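Local coordinates for Lin2722 protein (Listeria innocua, PDB 3DS8) that is of unknown function but has an alpha/beta-hydrolase fold with a probable Ser-His-Asp triad, consistent with a hydrolase, at residues G131-P139 against D188-T199; A71-L80 against N103-Y111. All coordinates share one frame; numbering follows the deposited sequence.

Contact 1 (G131-P139 against D188-T199); sequences GSPFNDLDP and DGIVPTISSLAT
Beside the probable catalytic site of this alpha/beta hydrolase, Ser195 joins the loop after strand 123-130 to the loop that carries Asp188, the likely acid of the triad. The turn from Pro133 to Asp136, a type I beta turn, wraps round the Ser195 hydroxyl. The serine, its OG turned away from the backbone N (chi1 -179°), reaches into this turn, accepts from Asn135 N at 2.9 Å and donates to Asp136 O at 2.7 Å, meeting that oxygen on a lone pair in the carbonyl plane. The Ser195 carbonyl adds a weak bond from Phe134 N, and Ser196 CA directs its hydrogen at Ser132 O, 3.1 Å from CA to O.

On one flank the methyl CG2 of Thr199 sits over a face of the Phe134 ring, 3.4 Å from its centroid, a CH-pi contact, while Ser195 O lies at the ring edge. On the other flank Val191 is wedged in: its CG1 touches Pro133 CB and its CG2 touches Leu137 CD2, both at 3.7 Å, each pair crossing at about a right angle. Pro192 CG rests 3.5 Å from Leu137 O, and one water links that oxygen to Ile190 O. Asp188 OD1 is gripped by two backbone donors, Ile190 N nearly along the C-O axis and Val191 N from above the carboxylate plane, which fixes the carboxylate while OD2 bonds His222.

Phe134 also packs on helices 103-114 and 156-163, and Ser196 and Thr199 lie against strand 173-180.

Contact 2 (A71-L80 against N103-Y111); sequences ATPDDWSKWL and NGGLALTYY. With SO4 (sulfate ion), chain B.
Pro73 and Asn103 meet at about a right angle where the first turns of helices 73-91 and 103-114 come together. The short helical segments approach to 7.8 Å between axes and cross at -61°. As a knob, the proline ring fits into a hole formed by Asn103, Leu106, Ala107 and Tyr110. Its CB lies 3.5 Å from Leu106 CB, the two side chains running side by side in the same direction, while Asn103 OD1 approaches Pro73 CD to 3.2 Å.

The other branch of the Asn103 amide turns to Trp76. CG anti to the backbone N (chi1 -155°) carries the amide to the indole, and the amide's own rotation turns ND2 over one face, 3.3 Å from Trp76 CE3 and offset toward the rim. The amide and ring planes stand 66° apart, so the group does not stack flat. From there ND2 gives a weak hydrogen bond to Ala71 O, which lies over the same indole face. The indole edge meets Gly104, and NE1 is spent on Gln68 O.

Farther along, Asp74 CB sits over the centre of the Tyr110 ring, 3.7 Å from the centroid, as a CH-pi contact. Ser77 OG lies 3.4 Å from Tyr110 CB, and Leu80 CD2 crosses to Tyr111 CD1 at 3.8 Å.

Chemically, close apolar packing dominates, with one weak hydrogen bond between the segments. The Asn103 amide lies between the Pro73 ring and the Trp76 indole, while its backbone N, at the start of the helix after the probable nucleophile elbow, donates to a sulfate, probably from the crystallisation liquor, that is also bonded to Ser12 and His222, consistent with an anion-accepting spot in the probable active site.

Overall arrangement
Both contacts are largely buried and flank the same probable active site, with centres about 16 Å apart. Contact 2 joins two helices and lies nearer the centre of the chain; contact 1, farther out, sets a loop against a segment with only a short helix, 193-196, and its Leu137 and Ile190 end is exposed. Their chemistry follows: contact 1 relies on a serine hydroxyl bonded to backbone groups, whereas contact 2 is mainly side-chain packing. They touch directly, Phe134 CD1 lying 3.5 Å from Leu106 CD2, and helix 156-163 packs against both. Contact 1 holds the likely triad acid, while 103-111 begins just after the probable nucleophile.

Contact 1 (G131-P139 against D188-T199)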
loop_
_atom_site.group_PDB
_atom_site.type_symbol
_atom_site.label_atom_id
_atom_site.label_comp_id
_atom_site.label_asym_id
_atom_site.label_seq_id
_atom_site.Cartn_x
_atom_site.Cartn_y
_atom_site.Cartn_z
ATOM N N GLY A 131 -1.620 7.023 3.747
ATOM C CA GLY A 131 -1.477 7.414 5.157
ATOM C C GLY A 131 -0.758 6.379 6.018
ATOM O O GLY A 131 -1.120 6.161 7.176
ATOM N N SER A 132 0.283 5.752 5.476
ATOM C CA SER A 132 0.940 4.646 6.163
ATOM C C SER A 132 2.031 5.222 7.050
ATOM O O SER A 132 2.862 5.978 6.546
ATOM C CB SER A 132 1.545 3.636 5.184
ATOM O OG SER A 132 0.533 2.980 4.389
ATOM N N PRO A 133 2.045 4.855 8.338
ATOM C CA PRO A 133 3.045 5.475 9.215
ATOM C C PRO A 133 4.399 4.749 9.163
ATOM O O PRO A 133 4.785 3.994 10.074
ATOM C CB PRO A 133 2.363 5.394 10.575
ATOM C CG PRO A 133 1.536 4.151 10.492
ATOM C CD PRO A 133 1.089 4.026 9.106
ATOM N N PHE A 134 5.141 4.993 8.088
ATOM C CA PHE A 134 6.466 4.408 7.913
ATOM C C PHE A 134 7.431 4.650 9.066
ATOM O O PHE A 134 8.208 3.777 9.399
ATOM C CB PHE A 134 7.092 4.826 6.576
ATOM C CG PHE A 134 6.295 4.367 5.386
ATOM C CD1 PHE A 134 6.417 3.060 4.932
ATOM C CD2 PHE A 134 5.495 5.257 4.697
ATOM C CE1 PHE A 134 5.670 2.619 3.882
ATOM C CE2 PHE A 134 4.710 4.812 3.666
ATOM C CZ PHE A 134 4.868 3.479 3.222
ATOM N N ASN A 135 7.343 5.820 9.696
ATOM C CA ASN A 135 8.103 6.121 10.892
ATOM C C ASN A 135 7.189 6.353 12.118
ATOM O O ASN A 135 7.466 7.194 12.962
ATOM C CB ASN A 135 8.968 7.351 10.641
ATOM C CG ASN A 135 10.072 7.510 11.685
ATOM O OD1 ASN A 135 10.703 6.519 12.081
ATOM N ND2 ASN A 135 10.349 8.755 12.087
ATOM N N ASP A 136 6.134 5.547 12.218
ATOM C CA ASP A 136 5.218 5.535 13.344
ATOM C C ASP A 136 4.554 6.911 13.601
ATOM O O ASP A 136 4.362 7.700 12.646
ATOM C CB ASP A 136 5.879 4.888 14.591
ATOM C CG ASP A 136 6.358 3.440 14.330
ATOM O OD1 ASP A 136 5.746 2.732 13.525
ATOM O OD2 ASP A 136 7.286 3.006 15.016
ATOM N N LEU A 137 4.136 7.191 14.831
ATOM C CA LEU A 137 3.217 8.288 15.076
ATOM C C LEU A 137 3.782 9.488 15.846
ATOM O O LEU A 137 3.103 10.464 16.029
ATOM C CB LEU A 137 1.978 7.775 15.825
ATOM C CG LEU A 137 1.289 6.552 15.241
ATOM C CD1 LEU A 137 0.035 6.262 16.033
ATOM C CD2 LEU A 137 0.917 6.774 13.745
ATOM N N ASP A 138 4.973 9.377 16.390
ATOM C CA ASP A 138 5.493 10.423 17.272
ATOM C C ASP A 138 5.896 11.678 16.496
ATOM O O ASP A 138 6.793 11.627 15.694
ATOM C CB ASP A 138 6.678 9.887 18.066
ATOM C CG ASP A 138 7.020 10.732 19.265
ATOM O OD1 ASP A 138 6.816 11.967 19.256
ATOM O OD2 ASP A 138 7.477 10.115 20.264
ATOM N N PRO A 139 5.267 12.828 16.795
ATOM C CA PRO A 139 5.682 14.043 16.059
ATOM C C PRO A 139 7.125 14.410 16.297
ATOM O O PRO A 139 7.756 14.962 15.410
ATOM C CB PRO A 139 4.761 15.150 16.591
ATOM C CG PRO A 139 3.910 14.533 17.616
ATOM C CD PRO A 139 4.125 13.066 17.681
ATOM N N ASP A 188 -2.126 13.942 9.564
ATOM C CA ASP A 188 -3.474 13.570 9.118
ATOM C C ASP A 188 -4.485 13.368 10.242
ATOM O O ASP A 188 -5.616 12.952 9.990
ATOM C CB ASP A 188 -3.432 12.376 8.157
ATOM C CG ASP A 188 -3.143 11.043 8.824
ATOM O OD1 ASP A 188 -3.130 10.941 10.085
ATOM O OD2 ASP A 188 -2.925 10.070 8.039
ATOM N N GLY A 189 -4.088 13.687 11.483
ATOM C CA GLY A 189 -4.909 13.553 12.643
ATOM C C GLY A 189 -4.380 12.414 13.520
ATOM O O GLY A 189 -4.592 12.394 14.739
ATOM N N ILE A 190 -3.687 11.460 12.893
ATOM C CA ILE A 190 -3.143 10.285 13.575
ATOM C C ILE A 190 -1.650 10.127 13.261
ATOM O O ILE A 190 -0.823 9.957 14.183
ATOM C CB ILE A 190 -3.885 9.009 13.178
ATOM C CG1 ILE A 190 -5.334 9.054 13.710
ATOM C CG2 ILE A 190 -3.187 7.740 13.766
ATOM C CD1 ILE A 190 -5.423 8.841 15.214
ATOM N N VAL A 191 -1.333 10.235 11.982
ATOM C CA VAL A 191 0.023 10.054 11.458
ATOM C C VAL A 191 0.637 11.407 11.031
ATOM O O VAL A 191 0.072 12.104 10.181
ATOM C CB VAL A 191 0.004 9.085 10.235
ATOM C CG1 VAL A 191 1.461 8.868 9.613
ATOM C CG2 VAL A 191 -0.671 7.720 10.584
ATOM N N PRO A 192 1.851 11.716 11.520
ATOM C CA PRO A 192 2.564 12.882 10.988
ATOM C C PRO A 192 2.761 12.716 9.487
ATOM O O PRO A 192 3.116 11.644 8.987
ATOM C CB PRO A 192 3.895 12.879 11.767
ATOM C CG PRO A 192 3.603 12.082 12.993
ATOM C CD PRO A 192 2.616 11.049 12.574
ATOM N N THR A 193 2.542 13.797 8.765
ATOM C CA THR A 193 2.628 13.773 7.323
ATOM C C THR A 193 3.958 13.234 6.855
ATOM O O THR A 193 4.025 12.400 5.945
ATOM C CB THR A 193 2.375 15.197 6.759
ATOM O OG1 THR A 193 1.147 15.696 7.284
ATOM C CG2 THR A 193 2.315 15.162 5.278
ATOM N N ILE A 194 5.024 13.631 7.552
ATOM C CA ILE A 194 6.341 13.160 7.194
ATOM C C ILE A 194 6.522 11.631 7.349
ATOM O O ILE A 194 7.216 11.004 6.568
ATOM C CB ILE A 194 7.407 13.938 7.966
ATOM C CG1 ILE A 194 7.532 15.336 7.296
ATOM C CG2 ILE A 194 8.770 13.188 8.023
ATOM C CD1 ILE A 194 8.099 16.338 8.130
ATOM N N SER A 195 5.911 11.061 8.372
ATOM C CA SER A 195 5.937 9.599 8.603
ATOM C C SER A 195 5.330 8.897 7.422
ATOM O O SER A 195 5.856 7.892 6.945
ATOM C CB SER A 195 5.185 9.223 9.861
ATOM O OG SER A 195 5.236 7.815 10.065
ATOM N N SER A 196 4.229 9.436 6.918
ATOM C CA SER A 196 3.567 8.850 5.728
ATOM C C SER A 196 4.283 9.044 4.380
ATOM O O SER A 196 3.890 8.431 3.373
ATOM C CB SER A 196 2.080 9.274 5.661
ATOM O OG SER A 196 1.873 10.593 5.992
ATOM N N LEU A 197 5.345 9.865 4.382
ATOM C CA LEU A 197 6.201 10.076 3.228
ATOM C C LEU A 197 7.609 9.551 3.418
ATOM O O LEU A 197 8.447 9.735 2.537
ATOM C CB LEU A 197 6.274 11.558 2.937
ATOM C CG LEU A 197 4.984 12.285 2.557
ATOM C CD1 LEU A 197 5.301 13.816 2.593
ATOM C CD2 LEU A 197 4.425 11.837 1.221
ATOM N N ALA A 198 7.857 8.853 4.519
ATOM C CA ALA A 198 9.234 8.496 4.883
ATOM C C ALA A 198 9.822 7.422 3.959
ATOM O O ALA A 198 11.028 7.215 3.946
ATOM C CB ALA A 198 9.321 8.125 6.343
ATOM N N THR A 199 8.974 6.806 3.130
ATOM C CA THR A 199 9.407 6.061 1.952
ATOM C C THR A 199 10.442 6.811 1.116
ATOM O O THR A 199 11.237 6.187 0.430
ATOM C CB THR A 199 8.198 5.694 1.056
ATOM O OG1 THR A 199 7.217 6.742 1.110
ATOM C CG2 THR A 199 7.551 4.359 1.545
HETATM O O HOH W 1 1.650 6.757 3.061
HETATM O O HOH W 2 0.840 11.816 15.992
#

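Contact 2 (A71-L80 against N103-Y111)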
loop_
_atom_site.group_PDB
_atom_site.type_symbol
_atom_site.label_atom_id
_atom_site.label_comp_id
_atom_site.label_asym_id
_atom_site.label_seq_id
_atom_site.Cartn_x
_atom_site.Cartn_y
_atom_site.Cartn_z
ATOM N N ALA A 71 -3.166 -6.306 14.506
ATOM C CA ALA A 71 -1.802 -6.822 14.619
ATOM C C ALA A 71 -0.766 -5.973 13.898
ATOM O O ALA A 71 -1.081 -5.072 13.094
ATOM C CB ALA A 71 -1.757 -8.324 14.095
ATOM N N THR A 72 0.512 -6.287 14.138
ATOM C CA THR A 72 1.604 -5.491 13.600
ATOM C C THR A 72 1.725 -5.722 12.096
ATOM O O THR A 72 1.388 -6.782 11.584
ATOM C CB THR A 72 2.967 -5.882 14.233
ATOM O OG1 THR A 72 3.326 -7.221 13.840
ATOM C CG2 THR A 72 2.866 -5.818 15.751
ATOM N N PRO A 73 2.220 -4.718 11.392
ATOM C CA PRO A 73 2.313 -4.871 9.951
ATOM C C PRO A 73 3.252 -6.001 9.544
ATOM O O PRO A 73 3.029 -6.608 8.486
ATOM C CB PRO A 73 2.792 -3.525 9.463
ATOM C CG PRO A 73 3.273 -2.791 10.613
ATOM C CD PRO A 73 2.664 -3.389 11.856
ATOM N N ASP A 74 4.286 -6.294 10.343
ATOM C CA ASP A 74 5.139 -7.422 9.969
ATOM C C ASP A 74 4.459 -8.761 10.195
ATOM O O ASP A 74 4.671 -9.700 9.401
ATOM C CB ASP A 74 6.566 -7.338 10.550
ATOM C CG ASP A 74 6.627 -7.289 12.024
ATOM O OD1 ASP A 74 5.693 -6.809 12.676
ATOM O OD2 ASP A 74 7.709 -7.673 12.543
ATOM N N ASP A 75 3.583 -8.869 11.204
ATOM C CA ASP A 75 2.733 -10.074 11.308
ATOM C C ASP A 75 1.756 -10.194 10.118
ATOM O O ASP A 75 1.602 -11.296 9.511
ATOM C CB ASP A 75 1.967 -10.099 12.603
ATOM C CG ASP A 75 2.848 -10.556 13.783
ATOM O OD1 ASP A 75 3.911 -11.146 13.562
ATOM O OD2 ASP A 75 2.481 -10.313 14.901
ATOM N N TRP A 76 1.150 -9.077 9.762
ATOM C CA TRP A 76 0.290 -9.049 8.570
ATOM C C TRP A 76 1.046 -9.533 7.314
ATOM O O TRP A 76 0.521 -10.330 6.528
ATOM C CB TRP A 76 -0.278 -7.653 8.333
ATOM C CG TRP A 76 -1.465 -7.331 9.163
ATOM C CD1 TRP A 76 -1.965 -8.009 10.227
ATOM C CD2 TRP A 76 -2.302 -6.198 8.976
ATOM N NE1 TRP A 76 -3.081 -7.354 10.734
ATOM C CE2 TRP A 76 -3.308 -6.238 9.968
ATOM C CE3 TRP A 76 -2.314 -5.164 8.031
ATOM C CZ2 TRP A 76 -4.304 -5.252 10.072
ATOM C CZ3 TRP A 76 -3.318 -4.194 8.121
ATOM C CH2 TRP A 76 -4.279 -4.238 9.148
ATOM N N SER A 77 2.245 -9.021 7.101
ATOM C CA SER A 77 3.029 -9.422 5.926
ATOM C C SER A 77 3.277 -10.919 5.863
ATOM O O SER A 77 3.186 -11.521 4.787
ATOM C CB SER A 77 4.335 -8.681 5.917
ATOM O OG SER A 77 5.122 -9.017 4.791
ATOM N N LYS A 78 3.647 -11.525 7.002
ATOM C CA LYS A 78 3.832 -12.989 7.088
ATOM C C LYS A 78 2.555 -13.752 6.765
ATOM O O LYS A 78 2.588 -14.733 6.030
ATOM C CB LYS A 78 4.308 -13.385 8.486
ATOM C CG LYS A 78 5.688 -12.882 8.822
ATOM C CD LYS A 78 6.113 -13.379 10.204
ATOM C CE LYS A 78 7.130 -12.459 10.831
ATOM N NZ LYS A 78 8.265 -12.155 9.881
ATOM N N TRP A 79 1.422 -13.281 7.284
ATOM C CA TRP A 79 0.134 -13.922 7.002
ATOM C C TRP A 79 -0.310 -13.721 5.544
ATOM O O TRP A 79 -0.866 -14.639 4.915
ATOM C CB TRP A 79 -0.939 -13.443 7.969
ATOM C CG TRP A 79 -0.598 -13.695 9.378
ATOM C CD1 TRP A 79 0.203 -14.690 9.878
ATOM C CD2 TRP A 79 -1.049 -12.938 10.496
ATOM N NE1 TRP A 79 0.308 -14.565 11.261
ATOM C CE2 TRP A 79 -0.460 -13.500 11.658
ATOM C CE3 TRP A 79 -1.879 -11.839 10.639
ATOM C CZ2 TRP A 79 -0.710 -12.992 12.941
ATOM C CZ3 TRP A 79 -2.109 -11.322 11.917
ATOM C CH2 TRP A 79 -1.560 -11.915 13.042
ATOM N N LEU A 80 -0.047 -12.535 5.014
ATOM C CA LEU A 80 -0.301 -12.250 3.603
ATOM C C LEU A 80 0.489 -13.200 2.702
ATOM O O LEU A 80 -0.074 -13.742 1.747
ATOM C CB LEU A 80 0.048 -10.796 3.296
ATOM C CG LEU A 80 -0.110 -10.292 1.861
ATOM C CD1 LEU A 80 -1.573 -10.409 1.452
ATOM C CD2 LEU A 80 0.377 -8.857 1.776
ATOM N N ASN A 103 -1.837 0.853 8.143
ATOM C CA ASN A 103 -1.120 -0.405 8.420
ATOM C C ASN A 103 -1.031 -1.341 7.216
ATOM O O ASN A 103 -0.051 -2.085 7.052
ATOM C CB ASN A 103 -1.764 -1.152 9.617
ATOM C CG ASN A 103 -0.791 -2.066 10.334
ATOM O OD1 ASN A 103 0.289 -1.603 10.736
ATOM N ND2 ASN A 103 -1.158 -3.368 10.537
ATOM N N GLY A 104 -2.047 -1.317 6.379
ATOM C CA GLY A 104 -2.051 -2.145 5.153
ATOM C C GLY A 104 -0.961 -1.814 4.194
ATOM O O GLY A 104 -0.371 -2.711 3.559
ATOM N N GLY A 105 -0.682 -0.524 4.045
ATOM C CA GLY A 105 0.496 -0.094 3.257
ATOM C C GLY A 105 1.830 -0.521 3.849
ATOM O O GLY A 105 2.749 -0.880 3.108
ATOM N N LEU A 106 1.943 -0.551 5.179
ATOM C CA LEU A 106 3.141 -1.060 5.843
ATOM C C LEU A 106 3.334 -2.569 5.604
ATOM O O LEU A 106 4.424 -3.021 5.350
ATOM C CB LEU A 106 3.151 -0.748 7.328
ATOM C CG LEU A 106 3.033 0.725 7.747
ATOM C CD1 LEU A 106 2.973 0.876 9.267
ATOM C CD2 LEU A 106 4.182 1.487 7.091
ATOM N N ALA A 107 2.249 -3.325 5.687
ATOM C CA ALA A 107 2.289 -4.762 5.390
ATOM C C ALA A 107 2.778 -5.029 3.966
ATOM O O ALA A 107 3.655 -5.894 3.737
ATOM C CB ALA A 107 0.888 -5.392 5.635
ATOM N N LEU A 108 2.300 -4.246 3.004
ATOM C CA LEU A 108 2.796 -4.378 1.648
ATOM C C LEU A 108 4.286 -4.062 1.521
ATOM O O LEU A 108 4.943 -4.594 0.642
ATOM C CB LEU A 108 1.978 -3.509 0.695
ATOM C CG LEU A 108 0.528 -3.920 0.407
ATOM C CD1 LEU A 108 -0.226 -2.819 -0.353
ATOM C CD2 LEU A 108 0.490 -5.266 -0.350
ATOM N N THR A 109 4.771 -3.096 2.302
ATOM C CA THR A 109 6.168 -2.683 2.243
ATOM C C THR A 109 7.087 -3.789 2.817
ATOM O O THR A 109 8.100 -4.167 2.203
ATOM C CB THR A 109 6.354 -1.357 2.977
ATOM O OG1 THR A 109 5.510 -0.372 2.365
ATOM C CG2 THR A 109 7.840 -0.882 2.960
ATOM N N TYR A 110 6.702 -4.377 3.928
ATOM C CA TYR A 110 7.380 -5.592 4.382
ATOM C C TYR A 110 7.328 -6.692 3.318
ATOM O O TYR A 110 8.310 -7.367 3.065
ATOM C CB TYR A 110 6.740 -6.131 5.672
ATOM C CG TYR A 110 7.229 -5.457 6.899
ATOM C CD1 TYR A 110 8.493 -5.731 7.391
ATOM C CD2 TYR A 110 6.430 -4.549 7.590
ATOM C CE1 TYR A 110 8.949 -5.105 8.544
ATOM C CE2 TYR A 110 6.879 -3.928 8.748
ATOM C CZ TYR A 110 8.131 -4.197 9.207
ATOM O OH TYR A 110 8.630 -3.620 10.378
ATOM N N TYR A 111 6.167 -6.892 2.688
ATOM C CA TYR A 111 6.054 -7.933 1.624
ATOM C C TYR A 111 7.009 -7.642 0.454
ATOM O O TYR A 111 7.683 -8.516 -0.066
ATOM C CB TYR A 111 4.600 -7.963 1.152
ATOM C CG TYR A 111 4.245 -9.054 0.156
ATOM C CD1 TYR A 111 3.682 -10.254 0.574
ATOM C CD2 TYR A 111 4.442 -8.849 -1.215
ATOM C CE1 TYR A 111 3.331 -11.235 -0.381
ATOM C CE2 TYR A 111 4.107 -9.808 -2.176
ATOM C CZ TYR A 111 3.552 -10.988 -1.756
ATOM O OH TYR A 111 3.204 -11.882 -2.727
HETATM S S SO4 B . -3.217 2.260 11.318
HETATM O O1 SO4 B . -1.891 2.814 10.968
HETATM O O2 SO4 B . -4.239 3.289 11.276
HETATM O O3 SO4 B . -3.622 1.224 10.361
HETATM O O4 SO4 B . -3.119 1.705 12.701
#